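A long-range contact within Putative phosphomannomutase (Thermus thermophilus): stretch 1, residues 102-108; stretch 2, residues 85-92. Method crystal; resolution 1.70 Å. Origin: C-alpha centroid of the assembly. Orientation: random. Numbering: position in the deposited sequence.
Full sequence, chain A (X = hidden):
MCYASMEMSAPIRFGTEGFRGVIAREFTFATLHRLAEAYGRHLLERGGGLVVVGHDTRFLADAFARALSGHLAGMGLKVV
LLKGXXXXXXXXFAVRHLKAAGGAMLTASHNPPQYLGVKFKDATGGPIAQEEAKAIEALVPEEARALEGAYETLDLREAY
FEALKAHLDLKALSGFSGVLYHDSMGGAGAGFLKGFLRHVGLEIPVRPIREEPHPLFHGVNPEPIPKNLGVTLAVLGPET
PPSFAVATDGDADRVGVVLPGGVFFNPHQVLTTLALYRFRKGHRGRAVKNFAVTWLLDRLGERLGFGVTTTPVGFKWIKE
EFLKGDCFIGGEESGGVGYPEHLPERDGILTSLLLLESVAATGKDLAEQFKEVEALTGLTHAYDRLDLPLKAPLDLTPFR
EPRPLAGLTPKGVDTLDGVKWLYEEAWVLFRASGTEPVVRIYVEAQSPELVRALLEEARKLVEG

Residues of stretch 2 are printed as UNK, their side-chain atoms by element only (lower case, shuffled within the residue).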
# COMPACT_ATOMS: atom_id res chain seq x y z
N GLY A 102 -15.48 11.22 6.88
CA GLY A 102 -14.68 10.68 5.80
C GLY A 102 -13.40 11.46 5.61
O GLY A 102 -13.13 12.40 6.35
N GLY A 103 -12.62 11.07 4.61
CA GLY A 103 -11.37 11.75 4.33
C GLY A 103 -11.05 11.73 2.85
O GLY A 103 -11.54 10.88 2.11
N ALA A 104 -10.23 12.69 2.42
CA ALA A 104 -9.83 12.78 1.03
C ALA A 104 -8.33 12.93 1.01
O ALA A 104 -7.78 13.77 1.72
CB ALA A 104 -10.49 13.99 0.37
N MET A 105 -7.66 12.12 0.21
CA MET A 105 -6.21 12.19 0.13
C MET A 105 -5.75 12.51 -1.29
O MET A 105 -6.09 11.84 -2.25
CB MET A 105 -5.64 10.84 0.57
CG MET A 105 -4.12 10.78 0.47
SD MET A 105 -3.31 11.64 1.83
CE MET A 105 -1.62 11.52 1.23
N LEU A 106 -4.95 13.57 -1.40
CA LEU A 106 -4.41 13.97 -2.69
C LEU A 106 -3.12 13.17 -2.87
O LEU A 106 -2.10 13.43 -2.22
CB LEU A 106 -4.11 15.48 -2.71
CG LEU A 106 -5.25 16.43 -3.09
CD1 LEU A 106 -5.61 16.23 -4.57
CD2 LEU A 106 -6.47 16.18 -2.20
N THR A 107 -3.20 12.17 -3.74
CA THR A 107 -2.05 11.31 -4.01
C THR A 107 -2.31 10.45 -5.24
O THR A 107 -3.45 10.26 -5.65
CB THR A 107 -1.76 10.37 -2.81
OG1 THR A 107 -0.55 9.65 -3.04
CG2 THR A 107 -2.90 9.36 -2.63
N ALA A 108 -1.21 9.97 -5.82
CA ALA A 108 -1.26 9.07 -6.96
C ALA A 108 -0.36 7.89 -6.56
O ALA A 108 0.17 7.16 -7.40
CB ALA A 108 -0.75 9.74 -8.23
N UNK A 85 3.17 17.29 4.00
CA UNK A 85 2.90 16.02 3.31
C UNK A 85 2.74 14.92 4.34
O UNK A 85 3.47 14.88 5.33
c UNK A 85 4.56 17.73 3.77
c UNK A 85 4.14 15.83 2.44
c UNK A 85 5.23 16.46 3.26
N UNK A 86 1.78 14.03 4.11
CA UNK A 86 1.55 12.94 5.04
C UNK A 86 1.33 11.60 4.34
O UNK A 86 0.87 11.54 3.20
c UNK A 86 0.46 14.45 6.76
c UNK A 86 -0.95 13.31 5.03
c UNK A 86 0.28 13.19 5.92
N UNK A 87 1.65 10.50 5.03
CA UNK A 87 1.45 9.16 4.46
C UNK A 87 -0.06 8.91 4.42
O UNK A 87 -0.81 9.41 5.27
c UNK A 87 2.41 10.43 6.29
c UNK A 87 2.11 8.24 5.49
c UNK A 87 3.10 9.10 6.18
N UNK A 88 -0.50 8.13 3.44
CA UNK A 88 -1.91 7.79 3.34
C UNK A 88 -2.42 7.21 4.66
O UNK A 88 -3.49 7.59 5.15
c UNK A 88 -3.45 5.99 2.39
o UNK A 88 -2.18 7.48 0.95
c UNK A 88 -2.14 6.77 2.19
N UNK A 89 -1.66 6.28 5.27
CA UNK A 89 -2.15 5.73 6.54
C UNK A 89 -2.37 6.76 7.64
O UNK A 89 -3.24 6.56 8.49
c UNK A 89 -0.45 5.57 4.82
c UNK A 89 0.14 5.12 6.13
c UNK A 89 -1.10 4.68 6.90
N UNK A 90 -1.60 7.85 7.65
CA UNK A 90 -1.81 8.88 8.67
C UNK A 90 -3.15 9.57 8.40
O UNK A 90 -3.91 9.88 9.33
c UNK A 90 -0.90 11.17 9.51
c UNK A 90 -0.68 9.92 8.64
c UNK A 90 -1.18 10.75 10.95
c UNK A 90 0.33 12.08 9.45
N UNK A 91 -3.46 9.82 7.13
CA UNK A 91 -4.73 10.45 6.80
C UNK A 91 -5.87 9.52 7.20
O UNK A 91 -6.85 9.94 7.82
c UNK A 91 -6.02 11.47 4.70
c UNK A 91 -6.53 12.56 5.63
c UNK A 91 -7.10 10.43 4.43
c UNK A 91 -4.78 10.79 5.30
N UNK A 92 -5.75 8.23 6.87
CA UNK A 92 -6.79 7.28 7.22
C UNK A 92 -6.94 7.18 8.73
O UNK A 92 -8.05 7.09 9.27
c UNK A 92 -6.49 5.91 6.62
o UNK A 92 -6.56 5.95 5.20

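Position 85 carries three carbons that close a ring onto its own backbone N and stay well clear of stretch 1. That is the mark of proline, Pro 85.

Position 86 has three side-chain carbons again, but here one carbon bears the other two and no ring forms; both its backbone and its side chain meet Met 105. A fork at the first carbon with nothing beyond it means valine, Val 86. The O of Val 86 lies 3.2 Å from Met 105 CE, while one branch, CG2, is 4.3 Å from the same CE. The end of the methionine therefore packs against both a carbonyl and a methyl of one residue.

At position 87 three carbons close a ring onto the backbone N, its CB points away from the strand, and it offers stretch 1 backbone alone. This is Pro 87, at the N-cap position just ahead of the helix. Its O accepts the backbone N of residue 91 at 3.3 Å and, more weakly, the N of residue 90 at 3.0 Å, so the first turn is already tied down here. Its C lies 4.4 Å from Met 105 CE.

Position 88 shows one carbon carrying one oxygen and one carbon, and the oxygen lies against Met 105 CG and Thr 107 CG2. A branched hydroxyl side chain is threonine, Thr 88. Its OG1 is 3.9 Å from Met 105 CG and 4.1 Å from Thr 107 CG2. These are packing contacts, and the hydroxyl finds its hydrogen bond elsewhere in the structure, so it can sit beside carbon without going unsatisfied.

Position 89 has three carbons again closing a ring onto the backbone N, out of reach of the strand: Pro 89. It lies in the first turn of the helix.

Position 90 has four carbons, forked at the second, buried but also out of reach of stretch 1. This gives leucine, Leu 90.

Position 91 repeats that four-carbon pattern with the fork at the second carbon, but its CB points toward the strand, and the side chain meets Gly 103, Ala 104 and Met 105. This is Leu 91. Its CB lies 3.9 Å from Met 105 SD, its CG 4.2 Å from Ala 104 O and its CD1 4.4 Å from Gly 103 C.

Position 92 has one carbon and then one oxygen, and makes no contact with stretch 1: serine, Ser 92. Its N donates to Thr 88 O at 2.9 Å, continuing the helix.

The helix runs nearly antiparallel to the strand, at 161°, with their axes 8.9 Å apart at closest approach. No hydrogen bond crosses between the two stretches, so shape does the work. Met 105 is the centrepiece, with 90 Å² covered: it touches Val 86, Pro 87, Thr 88 and Leu 91, linking the loop to the helix. Gly 103 supplies the complementary rule, because a CB there would point toward the helix and come within 3.3 Å of Leu 91 CD1.

Stretch 2 85-92: PVPTPLLS
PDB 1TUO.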